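Local coordinates for cupin domain protein (Microcystis aeruginosa DIANCHI905, PDB 5ZBF) that probably acts as a cupin-superfamily isomerase in making the Choi moiety of aeruginosins, binding iron(II) and 4-hydroxyphenylpyruvic acid, at residues A[23-28]-A[182-187]; A[32-37]-A[92-97]; A[47-52]-A[98-103]; A[60-65]-A[80-85]; A[73-78]-A[111-116]. All blocks are in the same frame, centred on the assembly; numbering follows the deposited sequence. Where two conformers were deposited one is given.

Interaction 1 of 5, residues A[23-28]-A[182-187]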
# COMPACT_ATOMS: atom_id res chain seq x y z
N GLN A 23 -12.28 -2.59 -1.11
CA GLN A 23 -12.48 -3.68 -0.16
C GLN A 23 -11.69 -4.89 -0.64
O GLN A 23 -11.84 -5.29 -1.79
CB GLN A 23 -13.96 -4.04 -0.05
CG GLN A 23 -14.29 -4.93 1.14
CD GLN A 23 -14.14 -4.22 2.47
OE1 GLN A 23 -14.67 -3.12 2.67
NE2 GLN A 23 -13.40 -4.83 3.39
N CYS A 24 -10.86 -5.46 0.24
CA CYS A 24 -10.09 -6.67 -0.05
C CYS A 24 -10.34 -7.70 1.07
O CYS A 24 -9.52 -7.89 1.97
CB CYS A 24 -8.60 -6.34 -0.14
SG CYS A 24 -8.18 -5.13 -1.41
N GLN A 25 -11.51 -8.33 1.00
CA GLN A 25 -12.04 -9.16 2.08
C GLN A 25 -12.00 -8.39 3.41
O GLN A 25 -12.71 -7.40 3.55
CB GLN A 25 -11.35 -10.52 2.13
CG GLN A 25 -11.82 -11.42 1.00
CD GLN A 25 -11.19 -12.81 1.01
OE1 GLN A 25 -10.54 -13.21 1.98
NE2 GLN A 25 -11.39 -13.54 -0.07
N ASP A 26 -11.16 -8.79 4.36
CA ASP A 26 -11.17 -8.14 5.68
C ASP A 26 -10.17 -6.99 5.80
O ASP A 26 -9.99 -6.42 6.89
CB ASP A 26 -10.94 -9.17 6.79
CG ASP A 26 -12.07 -10.18 6.89
OD1 ASP A 26 -13.23 -9.82 6.61
OD2 ASP A 26 -11.79 -11.33 7.25
N THR A 27 -9.52 -6.65 4.69
CA THR A 27 -8.63 -5.51 4.62
C THR A 27 -9.25 -4.43 3.74
O THR A 27 -9.78 -4.73 2.67
CB THR A 27 -7.27 -5.93 4.03
OG1 THR A 27 -6.76 -7.05 4.76
CG2 THR A 27 -6.26 -4.79 4.08
N ILE A 28 -9.18 -3.19 4.20
CA ILE A 28 -9.52 -2.04 3.38
C ILE A 28 -8.22 -1.39 2.90
O ILE A 28 -7.33 -1.09 3.70
CB ILE A 28 -10.33 -1.01 4.19
CG1 ILE A 28 -11.68 -1.60 4.60
CG2 ILE A 28 -10.54 0.27 3.39
CD1 ILE A 28 -12.26 -0.95 5.84
N ILE A 182 -6.08 -1.41 -8.22
CA ILE A 182 -5.30 -2.41 -7.49
C ILE A 182 -5.69 -3.83 -7.90
O ILE A 182 -6.73 -4.06 -8.52
CB ILE A 182 -5.45 -2.30 -5.94
CG1 ILE A 182 -6.82 -2.81 -5.45
CG2 ILE A 182 -5.21 -0.87 -5.47
CD1 ILE A 182 -7.00 -2.70 -3.95
N TYR A 183 -4.83 -4.78 -7.57
CA TYR A 183 -5.23 -6.18 -7.59
C TYR A 183 -5.24 -6.70 -6.16
O TYR A 183 -4.50 -6.21 -5.29
CB TYR A 183 -4.34 -7.04 -8.50
CG TYR A 183 -2.92 -7.24 -8.01
CD1 TYR A 183 -2.61 -8.21 -7.07
CD2 TYR A 183 -1.90 -6.43 -8.48
CE1 TYR A 183 -1.31 -8.37 -6.60
CE2 TYR A 183 -0.59 -6.60 -8.04
CZ TYR A 183 -0.30 -7.56 -7.10
OH TYR A 183 1.00 -7.70 -6.66
N TYR A 184 -6.08 -7.70 -5.94
CA TYR A 184 -6.16 -8.40 -4.67
C TYR A 184 -6.11 -9.90 -4.94
O TYR A 184 -6.96 -10.43 -5.65
CB TYR A 184 -7.45 -8.04 -3.94
CG TYR A 184 -7.73 -8.93 -2.75
CD1 TYR A 184 -6.77 -9.11 -1.76
CD2 TYR A 184 -8.95 -9.60 -2.62
CE1 TYR A 184 -7.02 -9.93 -0.67
CE2 TYR A 184 -9.21 -10.41 -1.53
CZ TYR A 184 -8.24 -10.58 -0.56
OH TYR A 184 -8.47 -11.40 0.53
N ALA A 185 -5.10 -10.56 -4.39
CA ALA A 185 -4.93 -12.00 -4.55
C ALA A 185 -5.09 -12.67 -3.20
O ALA A 185 -4.18 -12.59 -2.36
CB ALA A 185 -3.56 -12.32 -5.14
N PRO A 186 -6.24 -13.31 -2.96
CA PRO A 186 -6.43 -14.03 -1.71
C PRO A 186 -5.41 -15.15 -1.56
O PRO A 186 -4.74 -15.53 -2.53
CB PRO A 186 -7.83 -14.63 -1.84
CG PRO A 186 -8.52 -13.81 -2.86
CD PRO A 186 -7.45 -13.34 -3.80
N SER A 187 -5.31 -15.68 -0.35
CA SER A 187 -4.44 -16.82 -0.09
C SER A 187 -4.69 -17.94 -1.10
O SER A 187 -5.83 -18.28 -1.41
CB SER A 187 -4.65 -17.35 1.33
OG SER A 187 -4.05 -16.49 2.28
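Cys24 and Tyr184 mark the nearest approach of the two backbones, with their CA atoms 6.3 Å apart, a spacing at which side chains rather than peptide groups make the contact. Residues 23-28 form a tight β-hairpin whose type II' turn runs from Cys24 to Thr27 and joins strands 17-24 and 27-34. Residues 182-187 carry strand 183-185 of the second cupin domain, so the contact illustrates how a turn can be seated on a neighbouring strand through one aromatic ring. With CG anti to its backbone N (chi1 168°), Tyr184 carries its ring to the hairpin, and both faces are covered. Cys24 CB makes a CH-pi contact over one face, 3.8 Å from the ring centroid, while the N atom of Pro186 lies over the centre of the opposite face. Cys24 SG approaches the ring only obliquely and rests 3.7 Å from Ile182 CD1. Gln25 crosses Tyr184 at about a right angle, its amide plane turned 77° from the ring. Gln25 CD comes within 3.1 Å of Tyr184 OH, and CG approaches the ring obliquely. The polar ends are held elsewhere: Tyr184 OH is hydrogen-bonded to Glu156 and Gln25 NE2 to Glu3. An alanine at Tyr184 would probably open a gap beneath Cys24 CB and leave Glu156 without its hydroxyl partner. The extended chain of Gln25 brings NE2 to 4.0 Å from Pro186 CG.

Interaction 2 of 5, residues A[32-37]-A[92-97]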
# COMPACT_ATOMS: atom_id res chain seq x y z
N SER A 32 -5.30 7.94 -1.01
CA SER A 32 -5.62 9.20 -0.33
C SER A 32 -5.08 10.41 -1.08
O SER A 32 -3.99 10.35 -1.64
CB SER A 32 -4.98 9.22 1.06
OG SER A 32 -5.66 8.36 1.96
N VAL A 33 -5.83 11.51 -1.05
CA VAL A 33 -5.33 12.80 -1.48
C VAL A 33 -5.63 13.76 -0.33
O VAL A 33 -6.81 14.02 -0.01
CB VAL A 33 -5.99 13.31 -2.78
CG1 VAL A 33 -5.35 14.63 -3.19
CG2 VAL A 33 -5.86 12.26 -3.89
N ILE A 34 -4.57 14.26 0.29
CA ILE A 34 -4.67 15.21 1.40
C ILE A 34 -4.30 16.61 0.90
O ILE A 34 -3.23 16.83 0.32
CB ILE A 34 -3.78 14.81 2.59
CG1 ILE A 34 -4.24 13.46 3.17
CG2 ILE A 34 -3.79 15.89 3.67
CD1 ILE A 34 -3.42 12.98 4.34
N ALA A 35 -5.19 17.58 1.16
CA ALA A 35 -5.03 18.93 0.64
C ALA A 35 -3.74 19.61 1.11
O ALA A 35 -3.24 19.32 2.20
CB ALA A 35 -6.23 19.77 1.04
N PRO A 36 -3.23 20.55 0.31
CA PRO A 36 -2.12 21.39 0.75
C PRO A 36 -2.34 21.95 2.16
O PRO A 36 -3.45 22.37 2.51
CB PRO A 36 -2.10 22.51 -0.30
CG PRO A 36 -2.61 21.86 -1.53
CD PRO A 36 -3.66 20.89 -1.06
N ASN A 37 -1.28 21.89 2.96
CA ASN A 37 -1.25 22.48 4.29
C ASN A 37 -2.28 21.94 5.30
O ASN A 37 -2.48 22.53 6.35
CB ASN A 37 -1.37 24.00 4.18
CG ASN A 37 -0.36 24.61 3.22
OD1 ASN A 37 0.83 24.70 3.53
ND2 ASN A 37 -0.82 25.02 2.05
N GLU A 92 1.67 21.53 -1.55
CA GLU A 92 1.29 20.61 -2.61
C GLU A 92 0.44 19.51 -1.96
O GLU A 92 0.66 19.19 -0.79
CB GLU A 92 2.54 19.97 -3.22
CG GLU A 92 3.43 20.92 -4.01
CD GLU A 92 2.82 21.37 -5.31
OE1 GLU A 92 3.11 22.51 -5.74
OE2 GLU A 92 2.05 20.60 -5.92
N PRO A 93 -0.51 18.92 -2.71
CA PRO A 93 -1.25 17.78 -2.14
C PRO A 93 -0.33 16.63 -1.79
O PRO A 93 0.74 16.48 -2.38
CB PRO A 93 -2.20 17.36 -3.28
CG PRO A 93 -1.60 17.91 -4.52
CD PRO A 93 -0.88 19.17 -4.12
N MET A 94 -0.73 15.84 -0.80
CA MET A 94 -0.05 14.59 -0.48
C MET A 94 -0.90 13.47 -1.09
O MET A 94 -2.11 13.36 -0.81
CB MET A 94 0.07 14.43 1.03
CG MET A 94 0.94 13.26 1.55
SD MET A 94 0.29 11.61 1.21
CE MET A 94 -1.30 11.75 1.99
N ILE A 95 -0.30 12.68 -1.98
CA ILE A 95 -0.96 11.50 -2.50
C ILE A 95 -0.35 10.29 -1.79
O ILE A 95 0.87 10.13 -1.81
CB ILE A 95 -0.78 11.36 -4.03
CG1 ILE A 95 -1.14 12.67 -4.79
CG2 ILE A 95 -1.59 10.17 -4.54
CD1 ILE A 95 -2.52 13.20 -4.56
N GLY A 96 -1.18 9.46 -1.15
CA GLY A 96 -0.69 8.31 -0.40
C GLY A 96 -1.62 7.12 -0.43
O GLY A 96 -2.62 7.12 -1.14
N PHE A 97 -1.28 6.08 0.33
CA PHE A 97 -2.21 4.97 0.53
C PHE A 97 -2.15 4.53 1.97
O PHE A 97 -1.17 4.81 2.66
CB PHE A 97 -1.94 3.79 -0.41
CG PHE A 97 -0.68 3.01 -0.09
CD1 PHE A 97 -0.70 1.92 0.76
CD2 PHE A 97 0.52 3.36 -0.68
CE1 PHE A 97 0.45 1.19 1.03
CE2 PHE A 97 1.67 2.64 -0.43
CZ PHE A 97 1.64 1.56 0.43
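Ile34 and Met94 sit opposite each other as a hydrogen-bonded pair in the antiparallel ladder formed by strands 27-34 and 94-101. Ile34 N donates to Met94 O at 2.8 Å, nearly straight (171°), and Met94 N returns the bond to Ile34 O. Two residues along, Ser32 and Gly96 exchange a second pair of backbone bonds, with Val33 and Ile95 as the non-hydrogen-bonded pair between them.

The side chain of Met94 is an instructive one to trace. CB lies 4.1 Å from Ile34 O, at the base of its neighbour. CG stands anti to the backbone N (chi1 -171°), and a bend at chi2 then turns SD along its own strand, where it lies 3.8 Å from Gly96 CA. The absence of a side chain at Gly96 matters here, because a CB at that position would be crowded by the sulfur. A further bend at chi3 puts CE across the strand pair, 3.6 Å from Ile34 CG1 and a tight 3.4 Å from Ile34 CD1. Leu58, on strand 57-62, touches both side chains.

On the other face of the ladder Ile95 CD1 fits between the two methyls of Val33, 3.5 Å from CG1, with Val33 CG1 also lying beside Pro93 CB. Where the ladder ends, Pro36 CG packs at 4.1 Å from Pro93 CD. The face bearing Ile34 and Met94 looks toward the bound 4-hydroxyphenylpyruvic acid, whose nearest atom is about 6 Å from the Ile34 side chain. Antiparallel pairing of this kind builds the wall of a cupin β-barrel, with apolar residues near the ligand site.

Interaction 3 of 5, residues A[47-52]-A[98-103]. With FE2 (Fe (II) ion), chain C; ENO (3-(4-hydroxy-phenyl)pyruvic acid), chain B.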
# COMPACT_ATOMS: atom_id res chain seq x y z
N GLU A 47 -9.32 -0.78 13.99
CA GLU A 47 -8.46 -1.29 12.92
C GLU A 47 -7.04 -0.78 13.10
O GLU A 47 -6.82 0.41 13.40
CB GLU A 47 -8.97 -0.88 11.54
CG GLU A 47 -10.33 -1.47 11.17
CD GLU A 47 -11.52 -0.70 11.71
OE1 GLU A 47 -11.33 0.39 12.30
OE2 GLU A 47 -12.66 -1.19 11.55
N SER A 48 -6.08 -1.69 12.94
CA SER A 48 -4.68 -1.32 12.77
C SER A 48 -4.50 -0.71 11.40
O SER A 48 -5.23 -1.05 10.46
CB SER A 48 -3.78 -2.54 12.90
OG SER A 48 -3.92 -3.15 14.17
N GLN A 49 -3.52 0.17 11.29
CA GLN A 49 -3.32 0.96 10.08
C GLN A 49 -1.85 1.11 9.74
O GLN A 49 -1.01 1.33 10.62
CB GLN A 49 -3.96 2.33 10.27
CG GLN A 49 -3.83 3.29 9.10
CD GLN A 49 -4.39 4.66 9.42
OE1 GLN A 49 -3.72 5.68 9.26
NE2 GLN A 49 -5.62 4.68 9.89
N ILE A 50 -1.56 0.99 8.46
CA ILE A 50 -0.24 1.30 7.91
C ILE A 50 -0.44 2.10 6.64
O ILE A 50 -1.51 2.04 6.04
CB ILE A 50 0.56 0.02 7.56
CG1 ILE A 50 -0.22 -0.87 6.57
CG2 ILE A 50 0.88 -0.76 8.82
CD1 ILE A 50 0.53 -2.10 6.11
N GLY A 51 0.59 2.81 6.21
CA GLY A 51 0.52 3.53 4.96
C GLY A 51 1.81 4.20 4.55
O GLY A 51 2.76 4.22 5.31
N MET A 52 1.81 4.75 3.33
CA MET A 52 2.98 5.41 2.78
C MET A 52 2.54 6.59 1.95
O MET A 52 1.45 6.59 1.39
CB MET A 52 3.76 4.49 1.84
CG MET A 52 4.20 3.17 2.41
SD MET A 52 5.24 2.36 1.19
CE MET A 52 6.48 3.62 0.89
N ASP A 98 -3.22 3.87 2.40
CA ASP A 98 -3.30 3.22 3.71
C ASP A 98 -3.95 1.86 3.57
O ASP A 98 -4.74 1.64 2.65
CB ASP A 98 -4.16 3.99 4.72
CG ASP A 98 -3.87 5.47 4.76
OD1 ASP A 98 -4.66 6.24 4.18
OD2 ASP A 98 -2.87 5.85 5.41
N LEU A 99 -3.66 0.97 4.51
CA LEU A 99 -4.37 -0.28 4.66
C LEU A 99 -4.84 -0.35 6.09
O LEU A 99 -4.11 0.03 7.00
CB LEU A 99 -3.48 -1.49 4.39
CG LEU A 99 -3.09 -1.68 2.94
CD1 LEU A 99 -1.77 -0.97 2.67
CD2 LEU A 99 -2.99 -3.16 2.60
N LYS A 100 -6.07 -0.81 6.28
CA LYS A 100 -6.67 -0.95 7.60
C LYS A 100 -7.28 -2.33 7.75
O LYS A 100 -7.91 -2.85 6.83
CB LYS A 100 -7.71 0.15 7.83
CG LYS A 100 -7.08 1.52 8.00
CD LYS A 100 -8.08 2.64 7.81
CE LYS A 100 -9.13 2.65 8.90
NZ LYS A 100 -9.91 3.93 8.84
N ARG A 101 -7.08 -2.92 8.93
CA ARG A 101 -7.46 -4.30 9.19
C ARG A 101 -7.50 -4.51 10.69
O ARG A 101 -6.63 -4.00 11.40
CB ARG A 101 -6.41 -5.24 8.58
CG ARG A 101 -6.72 -6.70 8.73
CD ARG A 101 -5.53 -7.55 8.37
NE ARG A 101 -5.83 -8.96 8.58
CZ ARG A 101 -6.56 -9.72 7.77
NH1 ARG A 101 -6.77 -10.99 8.08
NH2 ARG A 101 -7.09 -9.22 6.65
N ILE A 102 -8.51 -5.24 11.17
CA ILE A 102 -8.51 -5.71 12.56
C ILE A 102 -7.48 -6.83 12.64
O ILE A 102 -7.67 -7.88 12.02
CB ILE A 102 -9.89 -6.24 13.01
CG1 ILE A 102 -10.96 -5.15 12.92
CG2 ILE A 102 -9.79 -6.80 14.43
CD1 ILE A 102 -10.82 -4.04 13.95
N THR A 103 -6.40 -6.59 13.38
CA THR A 103 -5.30 -7.54 13.45
C THR A 103 -5.30 -8.36 14.72
O THR A 103 -5.82 -7.95 15.75
CB THR A 103 -3.93 -6.84 13.36
OG1 THR A 103 -3.81 -5.86 14.41
CG2 THR A 103 -3.75 -6.20 12.02
FE FE2 C . -6.63 6.24 10.92
O4 ENO B . -5.73 7.59 9.56
C9 ENO B . -8.09 11.01 8.31
C8 ENO B . -8.68 12.00 9.10
C7 ENO B . -8.16 12.30 10.36
C6 ENO B . -7.04 11.62 10.82
C5 ENO B . -6.45 10.63 10.03
C4 ENO B . -6.97 10.32 8.77
O3 ENO B . -8.74 13.26 11.13
C3 ENO B . -6.31 9.24 7.94
C2 ENO B . -6.51 7.92 8.66
C1 ENO B . -7.64 7.05 8.33
O2 ENO B . -8.27 7.19 7.25
O1 ENO B . -7.96 6.16 9.15
O HOH W 1 -6.39 -4.13 14.96
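Gln49 and Lys100 face each other as a non-hydrogen-bonded antiparallel pair and send their side chains the same way, into the metal site. Gln49 is fully stretched, CG anti to the backbone N (chi1 179°), and its amide end is a ligand of the iron, joined by His43, His45 and His84. It occupies the position that is glutamate in the classical first cupin motif. Lys100 runs alongside, its CG 3.9 Å from Gln49 CG. A bend at chi3 (66°) swings CE out of the extended line, and NZ donates to the carboxylate atom O1 of the bound 4-hydroxyphenylpyruvic acid at 3.0 Å. That acid chelates the iron through both O1 and the keto oxygen O4. A methionine in place of Lys100 would probably leave O1 without this donor and the carboxylate less firmly held. On the other face Ser48 OG and Thr103 OG1 share a hydrogen bond of 2.7 Å; a water ties Ser48 OG to Thr103 N as well. Ile50 CG1 packs there at 4.0 Å from Leu99 CB. At the end of the pair, Glu47 CG lies 3.8 Å from Ile102 CD1. Backbone bonds continue to both sides: Lys100 bonds to Ile28 of strand 27-34, and Gln49 bonds to Ala78 of strand 74-78, so strands 48-55 and 94-101 lie between strands 27-34 and 74-78 in the wall.

Interaction 4 of 5, residues A[60-65]-A[80-85]. With FE2 (Fe (II) ion), chain C.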
# COMPACT_ATOMS: atom_id res chain seq x y z
N LEU A 60 3.58 12.66 10.72
CA LEU A 60 2.81 11.77 11.57
C LEU A 60 2.87 12.22 13.05
O LEU A 60 3.95 12.42 13.61
CB LEU A 60 3.36 10.34 11.45
CG LEU A 60 2.84 9.28 12.43
CD1 LEU A 60 1.39 8.94 12.14
CD2 LEU A 60 3.70 8.03 12.36
N TYR A 61 1.70 12.37 13.65
CA TYR A 61 1.54 12.70 15.06
C TYR A 61 1.04 11.45 15.76
O TYR A 61 -0.09 11.00 15.52
CB TYR A 61 0.53 13.84 15.22
CG TYR A 61 1.09 15.19 14.83
CD1 TYR A 61 1.28 16.18 15.78
CD2 TYR A 61 1.40 15.47 13.51
CE1 TYR A 61 1.79 17.43 15.42
CE2 TYR A 61 1.90 16.71 13.14
CZ TYR A 61 2.10 17.68 14.10
OH TYR A 61 2.60 18.91 13.73
N ILE A 62 1.89 10.86 16.59
CA ILE A 62 1.60 9.58 17.22
C ILE A 62 2.47 9.45 18.47
O ILE A 62 3.62 9.88 18.48
CB ILE A 62 1.83 8.42 16.23
CG1 ILE A 62 1.15 7.13 16.71
CG2 ILE A 62 3.32 8.20 15.97
CD1 ILE A 62 1.12 6.04 15.66
N LYS A 63 1.91 8.89 19.55
CA LYS A 63 2.65 8.71 20.81
C LYS A 63 3.43 9.97 21.24
O LYS A 63 4.62 9.88 21.56
CB LYS A 63 3.61 7.52 20.69
CG LYS A 63 2.95 6.25 20.20
CD LYS A 63 3.81 5.02 20.43
CE LYS A 63 3.13 3.77 19.90
NZ LYS A 63 3.99 2.55 19.96
N ASP A 64 2.77 11.12 21.22
CA ASP A 64 3.35 12.40 21.67
C ASP A 64 4.65 12.81 20.96
O ASP A 64 5.40 13.65 21.46
CB ASP A 64 3.55 12.40 23.20
CG ASP A 64 2.24 12.38 23.96
N VAL A 65 4.90 12.25 19.78
CA VAL A 65 6.04 12.67 18.95
C VAL A 65 5.54 13.01 17.56
O VAL A 65 4.41 12.68 17.19
CB VAL A 65 7.15 11.60 18.88
CG1 VAL A 65 7.68 11.31 20.28
CG2 VAL A 65 6.66 10.32 18.22
N ALA A 80 -3.81 -0.95 16.89
CA ALA A 80 -5.22 -0.82 17.25
C ALA A 80 -5.44 0.26 18.30
O ALA A 80 -4.77 0.26 19.33
CB ALA A 80 -5.77 -2.15 17.75
N ASN A 81 -6.35 1.19 18.01
CA ASN A 81 -6.73 2.27 18.93
C ASN A 81 -5.60 3.20 19.38
O ASN A 81 -5.74 3.92 20.37
CB ASN A 81 -7.46 1.70 20.16
CG ASN A 81 -8.76 1.03 19.78
OD1 ASN A 81 -8.92 -0.18 19.95
ND2 ASN A 81 -9.69 1.81 19.23
N VAL A 82 -4.48 3.20 18.65
CA VAL A 82 -3.40 4.14 18.92
C VAL A 82 -3.79 5.45 18.25
O VAL A 82 -4.07 5.47 17.05
CB VAL A 82 -2.05 3.64 18.38
CG1 VAL A 82 -0.97 4.71 18.50
CG2 VAL A 82 -1.64 2.38 19.11
N SER A 83 -3.83 6.53 19.02
CA SER A 83 -4.22 7.83 18.48
C SER A 83 -3.20 8.30 17.46
O SER A 83 -2.00 8.31 17.72
CB SER A 83 -4.38 8.87 19.59
OG SER A 83 -5.56 8.62 20.34
N HIS A 84 -3.68 8.70 16.29
CA HIS A 84 -2.79 9.18 15.23
C HIS A 84 -3.42 10.31 14.45
O HIS A 84 -4.63 10.29 14.17
CB HIS A 84 -2.37 8.05 14.31
CG HIS A 84 -3.51 7.32 13.67
ND1 HIS A 84 -4.25 6.37 14.33
CD2 HIS A 84 -4.03 7.39 12.42
CE1 HIS A 84 -5.17 5.89 13.52
NE2 HIS A 84 -5.06 6.50 12.36
N GLY A 85 -2.59 11.29 14.10
CA GLY A 85 -3.02 12.43 13.28
C GLY A 85 -1.91 12.77 12.31
O GLY A 85 -0.83 12.17 12.36
FE FE2 C . -6.63 6.24 10.92
O HOH W 2 -0.72 8.02 20.02
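Val82 meets Ile62 where strands 57-62 and 84-87 converge as antiparallel neighbours in a four-stranded sheet of the first cupin domain. Residues 60-65 end in a type I' hairpin turn from Ile62 to Val65, whereas residues 80-85 approach as a loop that becomes a strand at His84. At Val82, CG1 stands anti to the backbone N (chi1 172°) and lies 3.7 Å from Ile62 CG1, an apolar contact that closes the end of the strand pair. The carbonyl of the same residue accepts a bond from His84. Ser83 takes part through its main chain: a water donates to Ser83 O at 2.6 Å and accepts from Lys63 N at 2.8 Å, bridging the segments beyond the last direct strand bond. His84 follows, with Tyr61 O close to its CA. Its ring is fixed at both nitrogens. ND1 donates to Val82 O at 2.9 Å, almost straight and in the ring plane, and NE2 binds the iron at 2.1 Å. The loop just before the histidine thus sets the rotation of a metal ligand, a clear case of second-shell positioning. His84 begins the H-X3-N sequence found in the second cupin motif, and His43, His45 and Gln49 are its fellow protein ligands. Gly85 completes the walk as the hydrogen-bonded partner of Tyr61: Gly85 N donates to Tyr61 O at 2.9 Å, and Tyr61 N answers to Gly85 O at 2.8 Å. That same Gly85 O lies at the edge of the Tyr61 ring, near its plane, and 3.6 Å from Tyr61 CB.

Interaction 5 of 5, residues A[73-78]-A[111-116]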
# COMPACT_ATOMS: atom_id res chain seq x y z
N GLN A 73 9.38 5.92 0.74
CA GLN A 73 10.42 5.48 1.68
C GLN A 73 9.87 4.98 3.03
O GLN A 73 10.18 3.87 3.46
CB GLN A 73 11.43 6.59 1.95
CG GLN A 73 12.22 7.04 0.73
CD GLN A 73 13.50 7.77 1.11
OE1 GLN A 73 14.49 7.14 1.52
NE2 GLN A 73 13.50 9.08 0.97
N ASP A 74 9.05 5.81 3.67
CA ASP A 74 8.63 5.55 5.03
C ASP A 74 7.22 4.97 5.08
O ASP A 74 6.37 5.28 4.24
CB ASP A 74 8.74 6.84 5.86
CG ASP A 74 10.16 7.41 5.88
OD1 ASP A 74 11.13 6.64 6.00
OD2 ASP A 74 10.32 8.65 5.74
N ILE A 75 7.01 4.07 6.03
CA ILE A 75 5.68 3.55 6.26
C ILE A 75 5.29 3.86 7.72
O ILE A 75 6.03 3.59 8.66
CB ILE A 75 5.52 2.07 5.80
CG1 ILE A 75 5.38 1.07 6.94
CG2 ILE A 75 6.62 1.64 4.84
CD1 ILE A 75 3.95 0.64 7.13
N HIS A 76 4.13 4.50 7.88
CA HIS A 76 3.62 4.78 9.22
C HIS A 76 2.88 3.55 9.71
O HIS A 76 2.28 2.82 8.92
CB HIS A 76 2.74 6.05 9.27
CG HIS A 76 1.36 5.88 8.72
ND1 HIS A 76 1.02 6.24 7.44
CD2 HIS A 76 0.22 5.40 9.29
CE1 HIS A 76 -0.26 5.99 7.23
NE2 HIS A 76 -0.77 5.48 8.34
N VAL A 77 2.92 3.31 11.03
CA VAL A 77 2.30 2.14 11.63
C VAL A 77 1.54 2.58 12.88
O VAL A 77 2.13 3.05 13.85
CB VAL A 77 3.37 1.08 12.01
CG1 VAL A 77 2.71 -0.20 12.53
CG2 VAL A 77 4.27 0.75 10.82
N ALA A 78 0.21 2.46 12.83
CA ALA A 78 -0.65 2.81 13.96
C ALA A 78 -1.41 1.56 14.39
O ALA A 78 -2.36 1.14 13.71
CB ALA A 78 -1.63 3.91 13.56
N VAL A 111 6.73 2.88 15.17
CA VAL A 111 5.66 3.67 14.52
C VAL A 111 6.01 4.12 13.09
O VAL A 111 5.13 4.49 12.31
CB VAL A 111 5.22 4.90 15.35
CG1 VAL A 111 4.64 4.47 16.70
CG2 VAL A 111 6.36 5.90 15.56
N VAL A 112 7.31 4.11 12.76
CA VAL A 112 7.73 4.37 11.38
C VAL A 112 8.77 3.32 10.97
O VAL A 112 9.72 3.07 11.70
CB VAL A 112 8.30 5.79 11.18
CG1 VAL A 112 8.77 6.00 9.74
CG2 VAL A 112 7.25 6.83 11.52
N LEU A 113 8.53 2.69 9.82
CA LEU A 113 9.48 1.76 9.21
C LEU A 113 9.97 2.36 7.91
O LEU A 113 9.33 3.23 7.34
CB LEU A 113 8.81 0.41 8.94
CG LEU A 113 8.31 -0.36 10.16
CD1 LEU A 113 7.48 -1.56 9.69
CD2 LEU A 113 9.47 -0.78 11.05
N THR A 114 11.13 1.90 7.44
CA THR A 114 11.70 2.43 6.22
C THR A 114 12.12 1.28 5.32
O THR A 114 12.70 0.31 5.77
CB THR A 114 12.87 3.39 6.50
OG1 THR A 114 12.40 4.50 7.29
CG2 THR A 114 13.46 3.93 5.20
N LEU A 115 11.80 1.41 4.04
CA LEU A 115 12.17 0.42 3.04
C LEU A 115 13.68 0.38 2.90
O LEU A 115 14.33 1.42 2.95
CB LEU A 115 11.55 0.77 1.68
CG LEU A 115 10.03 0.81 1.54
CD1 LEU A 115 9.66 1.33 0.15
CD2 LEU A 115 9.43 -0.57 1.77
N SER A 116 14.22 -0.83 2.74
CA SER A 116 15.65 -1.01 2.52
C SER A 116 15.87 -2.02 1.40
O SER A 116 14.99 -2.82 1.10
CB SER A 116 16.35 -1.45 3.81
OG SER A 116 15.80 -2.65 4.31
O HOH W 3 14.09 4.08 1.64
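Thr114 OG1 donates to Asp74 OD1 at 2.8 Å, meeting the oxygen nearly along its C-O bond, a side-chain hydrogen bond that joins the antiparallel strands 74-78 and 112-119. Asp74 and Thr114 lie side by side as a non-hydrogen-bonded pair. The carboxylate is engaged at both oxygens, since OD2 forms a salt bridge with Arg70 of strand 65-70. The carbon part of Asp74 is not idle: its CB rests 4.0 Å from Val112 CG1.

The main chain supplies the remaining bonds. Ile75 N reaches Leu113 O at 2.8 Å and Leu113 N reaches Ile75 O at 2.9 Å, with Leu115 N to Gln73 O beyond them. At the other end Val77 N bonds to Val111 O less directly, bent to 144° and with the donor above the carbonyl plane. Opposite the Asp74 side, Val77 CG2 lies 4.1 Å from Leu113 CD1, and both residues, like Ile75, touch Phe135 of strand 135-142. His76 points to the Asp74 face, where its NE2 faces the metal ligand Gln49 and its ring meets Phe86 edge-to-face. The strand pair therefore separates its chemistry, one face apolar and the other carrying polar groups. A buried carboxylate supported by a hydroxyl and a guanidinium is likely to stay charged.

From the N terminus, residues 23-28 come first, and interaction 1 carries them to 182-187, a span that encloses the other four contacts and ties an N-terminal hairpin to the second cupin domain. Residues 32-37 follow, reaching 92-97 in interaction 2; 47-52 then reach 98-103 in interaction 3, so these two cross while sharing strand 94-101. Interaction 4 closes the short loop from 60-65 to 80-85 and lies within both. Interaction 5, from 73-78 to 111-116, crosses interactions 2, 3 and 4. Interactions 3 and 4 meet at the iron, and interaction 5 extends the wall from strand 74-78, the neighbour of 48-55, to strand 112-119.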